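Local coordinates for protein alkyl hydroperoxide reductase, C subunit (Enterococcus faecalis, PDB 5Y63) that probably reduces hydrogen peroxide and organic hydroperoxides to water and alcohols as a thiol-specific peroxidase, protecting the cell against oxidative stress, at residues F20-D29 with K104-L115. Residues are numbered along the deposited sequence; the frame is centred on the assembly and turned at random.
Sequences FDFECDAYHD and KYPMLADPNGQL
Y27 and M107 sit opposite each other as a hydrogen-bonded antiparallel pair, their side chains running side by side off the same face of the sheet. Two backbone bonds, M107 N to Y27 O (2.7 Å) and Y27 N to M107 O (2.9 Å), close the pair. A third, from A109 N to D25 O (2.9 Å), follows two residues along, beyond the A26/L108 pair. With CG anti to the backbone N (chi1 176°), the Y27 ring lies alongside the methionine, and M107 SD meets the ring edge 4.0 Å from Y27 CD2, a Met-aromatic contact. A26 and L108, the neighbouring non-hydrogen-bonded pair, touch on the other face through A26 CB and L108 CD2.

Q114, the first residue of helix 114-119, lies against F20, F22 and C24: its CG is 4.1 Å from F20 CZ, and its amide lies near F22 CB and C24 CB. Next to it L115 CD1 sits over one face of the F22 ring, 3.9 Å from the centroid, and at the edge of F20. At the far end P106 CD lies over one face of the H28 imidazole in a CH-pi contact, and K104 NZ makes a salt bridge with D29 OD1.

Strand 107-109 thus joins strand 23-28 to the parallel strand 77-83 of the thioredoxin-fold sheet, while helix 87-96 packs against Y27 and strand 31-36 flanks 23-28 on its other side.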
ATOM      1  N   PHE A  20     -32.186  -1.197  -0.224  1.00 58.19           N
ATOM      2  CA  PHE A  20     -31.489  -0.108  -0.910  1.00 58.72           C
ATOM      3  C   PHE A  20     -32.428   0.700  -1.816  1.00 59.03           C
ATOM      4  O   PHE A  20     -33.512   0.237  -2.185  1.00 57.18           O
ATOM      5  CB  PHE A  20     -30.285  -0.646  -1.704  1.00 58.19           C
ATOM      6  CG  PHE A  20     -30.639  -1.310  -3.021  1.00 57.33           C
ATOM      7  CD1 PHE A  20     -31.433  -2.454  -3.068  1.00 56.25           C
ATOM      8  CD2 PHE A  20     -30.136  -0.808  -4.215  1.00 57.75           C
ATOM      9  CE1 PHE A  20     -31.736  -3.062  -4.275  1.00 55.52           C
ATOM     10  CE2 PHE A  20     -30.434  -1.417  -5.424  1.00 57.14           C
ATOM     11  CZ  PHE A  20     -31.236  -2.544  -5.454  1.00 55.85           C
ATOM     12  N   ASP A  21     -32.010   1.919  -2.150  1.00 60.71           N
ATOM     13  CA  ASP A  21     -32.762   2.766  -3.071  1.00 61.65           C
ATOM     14  C   ASP A  21     -32.613   2.215  -4.484  1.00 60.07           C
ATOM     15  O   ASP A  21     -31.499   2.030  -4.972  1.00 59.50           O
ATOM     16  CB  ASP A  21     -32.268   4.215  -3.012  1.00 64.10           C
ATOM     17  CG  ASP A  21     -33.060   5.148  -3.923  1.00 66.32           C
ATOM     18  OD1 ASP A  21     -34.197   4.802  -4.314  1.00 66.34           O
ATOM     19  OD2 ASP A  21     -32.542   6.237  -4.245  1.00 69.61           O
ATOM     20  N   PHE A  22     -33.741   1.945  -5.131  1.00 59.28           N
ATOM     21  CA  PHE A  22     -33.736   1.389  -6.478  1.00 58.51           C
ATOM     22  C   PHE A  22     -34.997   1.786  -7.227  1.00 59.65           C
ATOM     23  O   PHE A  22     -35.997   2.174  -6.624  1.00 59.56           O
ATOM     24  CB  PHE A  22     -33.624  -0.141  -6.430  1.00 56.46           C
ATOM     25  CG  PHE A  22     -34.939  -0.845  -6.229  1.00 54.83           C
ATOM     26  CD1 PHE A  22     -35.720  -1.210  -7.320  1.00 54.17           C
ATOM     27  CD2 PHE A  22     -35.399  -1.141  -4.951  1.00 54.25           C
ATOM     28  CE1 PHE A  22     -36.934  -1.851  -7.141  1.00 53.16           C
ATOM     29  CE2 PHE A  22     -36.615  -1.782  -4.768  1.00 53.18           C
ATOM     30  CZ  PHE A  22     -37.380  -2.139  -5.865  1.00 52.78           C
ATOM     31  N   GLU A  23     -34.929   1.673  -8.548  1.00 61.52           N
ATOM     32  CA  GLU A  23     -36.085   1.857  -9.412  1.00 63.61           C
ATOM     33  C   GLU A  23     -35.943   0.911 -10.596  1.00 61.63           C
ATOM     34  O   GLU A  23     -34.839   0.719 -11.109  1.00 60.99           O
ATOM     35  CB  GLU A  23     -36.182   3.312  -9.880  1.00 67.36           C
ATOM     36  CG  GLU A  23     -37.518   3.666 -10.518  1.00 70.63           C
ATOM     37  CD  GLU A  23     -37.741   5.167 -10.666  1.00 75.32           C
ATOM     38  OE1 GLU A  23     -36.761   5.947 -10.584  1.00 77.28           O
ATOM     39  OE2 GLU A  23     -38.907   5.574 -10.871  1.00 77.76           O
ATOM     40  N   CYS A  24     -37.050   0.307 -11.016  1.00 61.00           N
ATOM     41  CA  CYS A  24     -37.025  -0.638 -12.131  1.00 60.29           C
ATOM     42  C   CYS A  24     -38.373  -0.745 -12.832  1.00 60.29           C
ATOM     43  O   CYS A  24     -39.400  -0.313 -12.308  1.00 60.18           O
ATOM     44  CB  CYS A  24     -36.602  -2.021 -11.640  1.00 59.32           C
ATOM     45  SG  CYS A  24     -37.895  -2.930 -10.764  1.00 58.41           S
ATOM     46  N   ASP A  25     -38.350  -1.338 -14.020  1.00 60.48           N
ATOM     47  CA  ASP A  25     -39.562  -1.574 -14.799  1.00 61.15           C
ATOM     48  C   ASP A  25     -40.319  -2.778 -14.258  1.00 60.91           C
ATOM     49  O   ASP A  25     -39.723  -3.685 -13.669  1.00 60.01           O
ATOM     50  CB  ASP A  25     -39.213  -1.811 -16.268  1.00 61.28           C
ATOM     51  CG  ASP A  25     -38.536  -0.619 -16.907  1.00 62.24           C
ATOM     52  OD1 ASP A  25     -39.075   0.502 -16.797  1.00 63.83           O
ATOM     53  OD2 ASP A  25     -37.468  -0.802 -17.524  1.00 61.91           O
ATOM     54  N   ALA A  26     -41.632  -2.778 -14.473  1.00 61.99           N
ATOM     55  CA  ALA A  26     -42.498  -3.869 -14.031  1.00 62.17           C
ATOM     56  C   ALA A  26     -43.602  -4.154 -15.047  1.00 62.78           C
ATOM     57  O   ALA A  26     -43.814  -3.388 -15.986  1.00 61.52           O
ATOM     58  CB  ALA A  26     -43.106  -3.539 -12.677  1.00 62.16           C
ATOM     59  N   TYR A  27     -44.288  -5.274 -14.848  1.00 63.85           N
ATOM     60  CA  TYR A  27     -45.455  -5.640 -15.643  1.00 65.45           C
ATOM     61  C   TYR A  27     -46.589  -5.941 -14.677  1.00 65.28           C
ATOM     62  O   TYR A  27     -46.450  -6.800 -13.805  1.00 64.19           O
ATOM     63  CB  TYR A  27     -45.150  -6.857 -16.515  1.00 65.88           C
ATOM     64  CG  TYR A  27     -46.338  -7.362 -17.302  1.00 67.75           C
ATOM     65  CD1 TYR A  27     -46.804  -6.672 -18.419  1.00 68.84           C
ATOM     66  CD2 TYR A  27     -46.995  -8.534 -16.932  1.00 68.53           C
ATOM     67  CE1 TYR A  27     -47.891  -7.133 -19.144  1.00 70.11           C
ATOM     68  CE2 TYR A  27     -48.083  -9.004 -17.650  1.00 69.66           C
ATOM     69  CZ  TYR A  27     -48.527  -8.301 -18.754  1.00 70.89           C
ATOM     70  OH  TYR A  27     -49.607  -8.770 -19.469  1.00 72.85           O
ATOM     71  N   HIS A  28     -47.704  -5.229 -14.832  1.00 66.01           N
ATOM     72  CA  HIS A  28     -48.783  -5.256 -13.853  1.00 66.01           C
ATOM     73  C   HIS A  28     -50.133  -5.084 -14.544  1.00 69.02           C
ATOM     74  O   HIS A  28     -50.430  -4.011 -15.074  1.00 71.00           O
ATOM     75  CB  HIS A  28     -48.568  -4.133 -12.834  1.00 64.88           C
ATOM     76  CG  HIS A  28     -49.311  -4.323 -11.549  1.00 64.19           C
ATOM     77  ND1 HIS A  28     -49.105  -3.520 -10.448  1.00 63.66           N
ATOM     78  CD2 HIS A  28     -50.241  -5.234 -11.181  1.00 64.20           C
ATOM     79  CE1 HIS A  28     -49.889  -3.918  -9.462  1.00 63.99           C
ATOM     80  NE2 HIS A  28     -50.587  -4.958  -9.880  1.00 64.08           N
ATOM     81  N   ASP A  29     -50.943  -6.142 -14.538  1.00 70.87           N
ATOM     82  CA  ASP A  29     -52.261  -6.127 -15.180  1.00 73.87           C
ATOM     83  C   ASP A  29     -52.192  -5.614 -16.617  1.00 74.52           C
ATOM     84  O   ASP A  29     -52.787  -4.589 -16.953  1.00 75.80           O
ATOM     85  CB  ASP A  29     -53.256  -5.294 -14.361  1.00 76.09           C
ATOM     86  CG  ASP A  29     -53.737  -6.015 -13.122  1.00 77.12           C
ATOM     87  OD1 ASP A  29     -54.465  -7.019 -13.268  1.00 77.18           O
ATOM     88  OD2 ASP A  29     -53.399  -5.573 -12.004  1.00 78.69           O
ATOM     89  N   LYS A 104     -52.155 -11.286 -11.133  1.00 64.34           N
ATOM     90  CA  LYS A 104     -52.586  -9.913 -10.888  1.00 64.27           C
ATOM     91  C   LYS A 104     -51.503  -9.073 -10.215  1.00 61.27           C
ATOM     92  O   LYS A 104     -51.567  -7.847 -10.253  1.00 60.65           O
ATOM     93  CB  LYS A 104     -53.855  -9.900 -10.026  1.00 66.52           C
ATOM     94  CG  LYS A 104     -55.097 -10.439 -10.725  1.00 68.51           C
ATOM     95  CD  LYS A 104     -55.572  -9.498 -11.822  1.00 70.22           C
ATOM     96  CE  LYS A 104     -56.918  -9.918 -12.391  1.00 72.61           C
ATOM     97  NZ  LYS A 104     -57.513  -8.855 -13.250  1.00 73.98           N
ATOM     98  N   TYR A 105     -50.518  -9.725  -9.598  1.00 59.20           N
ATOM     99  CA  TYR A 105     -49.446  -9.008  -8.893  1.00 57.66           C
ATOM    100  C   TYR A 105     -48.395  -8.457  -9.866  1.00 56.05           C
ATOM    101  O   TYR A 105     -48.307  -8.917 -11.006  1.00 56.05           O
ATOM    102  CB  TYR A 105     -48.800  -9.876  -7.791  1.00 56.75           C
ATOM    103  CG  TYR A 105     -48.345 -11.269  -8.187  1.00 55.81           C
ATOM    104  CD1 TYR A 105     -47.128 -11.472  -8.835  1.00 54.64           C
ATOM    105  CD2 TYR A 105     -49.111 -12.390  -7.869  1.00 55.95           C
ATOM    106  CE1 TYR A 105     -46.703 -12.746  -9.180  1.00 53.97           C
ATOM    107  CE2 TYR A 105     -48.694 -13.667  -8.210  1.00 55.54           C
ATOM    108  CZ  TYR A 105     -47.490 -13.841  -8.865  1.00 54.50           C
ATOM    109  OH  TYR A 105     -47.075 -15.108  -9.206  1.00 53.29           O
ATOM    110  N   PRO A 106     -47.617  -7.445  -9.426  1.00 54.46           N
ATOM    111  CA  PRO A 106     -46.599  -6.846 -10.294  1.00 53.91           C
ATOM    112  C   PRO A 106     -45.372  -7.736 -10.503  1.00 52.68           C
ATOM    113  O   PRO A 106     -44.780  -8.214  -9.535  1.00 52.26           O
ATOM    114  CB  PRO A 106     -46.208  -5.560  -9.550  1.00 53.35           C
ATOM    115  CG  PRO A 106     -46.560  -5.811  -8.132  1.00 53.38           C
ATOM    116  CD  PRO A 106     -47.772  -6.691  -8.169  1.00 54.23           C
ATOM    117  N   MET A 107     -45.006  -7.945 -11.765  1.00 52.41           N
ATOM    118  CA  MET A 107     -43.825  -8.722 -12.125  1.00 52.12           C
ATOM    119  C   MET A 107     -42.650  -7.790 -12.421  1.00 51.91           C
ATOM    120  O   MET A 107     -42.603  -7.152 -13.478  1.00 51.79           O
ATOM    121  CB  MET A 107     -44.122  -9.581 -13.351  1.00 53.02           C
ATOM    122  CG  MET A 107     -45.347 -10.465 -13.210  1.00 54.09           C
ATOM    123  SD  MET A 107     -45.596 -11.486 -14.674  1.00 55.50           S
ATOM    124  CE  MET A 107     -44.315 -12.718 -14.444  1.00 54.59           C
ATOM    125  N   LEU A 108     -41.706  -7.712 -11.485  1.00 50.79           N
ATOM    126  CA  LEU A 108     -40.551  -6.827 -11.630  1.00 50.43           C
ATOM    127  C   LEU A 108     -39.542  -7.397 -12.620  1.00 49.95           C
ATOM    128  O   LEU A 108     -39.306  -8.605 -12.655  1.00 49.31           O
ATOM    129  CB  LEU A 108     -39.861  -6.599 -10.283  1.00 50.01           C
ATOM    130  CG  LEU A 108     -40.698  -6.041  -9.128  1.00 50.39           C
ATOM    131  CD1 LEU A 108     -39.798  -5.751  -7.935  1.00 50.16           C
ATOM    132  CD2 LEU A 108     -41.465  -4.790  -9.531  1.00 50.93           C
ATOM    133  N   ALA A 109     -38.958  -6.515 -13.426  1.00 50.18           N
ATOM    134  CA  ALA A 109     -37.894  -6.883 -14.349  1.00 50.26           C
ATOM    135  C   ALA A 109     -36.565  -6.466 -13.741  1.00 50.51           C
ATOM    136  O   ALA A 109     -36.467  -5.403 -13.120  1.00 51.46           O
ATOM    137  CB  ALA A 109     -38.097  -6.196 -15.688  1.00 51.16           C
ATOM    138  N   ASP A 110     -35.544  -7.299 -13.924  1.00 49.72           N
ATOM    139  CA  ASP A 110     -34.219  -7.011 -13.389  1.00 49.36           C
ATOM    140  C   ASP A 110     -33.113  -7.438 -14.357  1.00 49.01           C
ATOM    141  O   ASP A 110     -32.301  -8.299 -14.029  1.00 48.66           O
ATOM    142  CB  ASP A 110     -34.049  -7.705 -12.030  1.00 48.79           C
ATOM    143  CG  ASP A 110     -32.780  -7.285 -11.310  1.00 49.22           C
ATOM    144  OD1 ASP A 110     -32.319  -6.141 -11.514  1.00 49.53           O
ATOM    145  OD2 ASP A 110     -32.243  -8.100 -10.534  1.00 49.70           O
ATOM    146  N   PRO A 111     -33.072  -6.829 -15.558  1.00 49.47           N
ATOM    147  CA  PRO A 111     -32.026  -7.210 -16.509  1.00 50.06           C
ATOM    148  C   PRO A 111     -30.616  -6.789 -16.088  1.00 50.47           C
ATOM    149  O   PRO A 111     -29.657  -7.483 -16.412  1.00 50.03           O
ATOM    150  CB  PRO A 111     -32.437  -6.487 -17.804  1.00 50.85           C
ATOM    151  CG  PRO A 111     -33.850  -6.056 -17.599  1.00 50.46           C
ATOM    152  CD  PRO A 111     -33.973  -5.814 -16.130  1.00 50.21           C
ATOM    153  N   ASN A 112     -30.492  -5.660 -15.390  1.00 51.13           N
ATOM    154  CA  ASN A 112     -29.186  -5.201 -14.910  1.00 51.98           C
ATOM    155  C   ASN A 112     -28.683  -5.991 -13.703  1.00 51.07           C
ATOM    156  O   ASN A 112     -27.481  -6.022 -13.440  1.00 52.49           O
ATOM    157  CB  ASN A 112     -29.184  -3.691 -14.611  1.00 53.72           C
ATOM    158  CG  ASN A 112     -30.163  -3.290 -13.515  1.00 54.09           C
ATOM    159  OD1 ASN A 112     -30.487  -4.076 -12.624  1.00 54.90           O
ATOM    160  ND2 ASN A 112     -30.628  -2.048 -13.574  1.00 54.42           N
ATOM    161  N   GLY A 113     -29.604  -6.616 -12.973  1.00 49.77           N
ATOM    162  CA  GLY A 113     -29.252  -7.500 -11.861  1.00 49.60           C
ATOM    163  C   GLY A 113     -29.122  -6.827 -10.506  1.00 49.62           C
ATOM    164  O   GLY A 113     -28.687  -7.455  -9.545  1.00 49.23           O
ATOM    165  N   GLN A 114     -29.515  -5.558 -10.415  1.00 50.65           N
ATOM    166  CA  GLN A 114     -29.380  -4.795  -9.172  1.00 51.22           C
ATOM    167  C   GLN A 114     -30.049  -5.502  -7.985  1.00 50.13           C
ATOM    168  O   GLN A 114     -29.455  -5.607  -6.909  1.00 50.19           O
ATOM    169  CB  GLN A 114     -29.930  -3.368  -9.346  1.00 52.32           C
ATOM    170  CG  GLN A 114     -31.442  -3.280  -9.505  1.00 52.69           C
ATOM    171  CD  GLN A 114     -31.942  -1.915  -9.938  1.00 53.91           C
ATOM    172  OE1 GLN A 114     -32.921  -1.816 -10.680  1.00 54.40           O
ATOM    173  NE2 GLN A 114     -31.288  -0.856  -9.468  1.00 54.82           N
ATOM    174  N   LEU A 115     -31.267  -6.000  -8.197  1.00 48.89           N
ATOM    175  CA  LEU A 115     -32.030  -6.682  -7.145  1.00 48.25           C
ATOM    176  C   LEU A 115     -31.382  -8.008  -6.766  1.00 46.34           C
ATOM    177  O   LEU A 115     -31.036  -8.229  -5.605  1.00 45.63           O
ATOM    178  CB  LEU A 115     -33.485  -6.922  -7.585  1.00 48.61           C
ATOM    179  CG  LEU A 115     -34.554  -5.869  -7.255  1.00 49.49           C
ATOM    180  CD1 LEU A 115     -34.080  -4.442  -7.457  1.00 50.61           C
ATOM    181  CD2 LEU A 115     -35.799  -6.113  -8.093  1.00 49.84           C
TER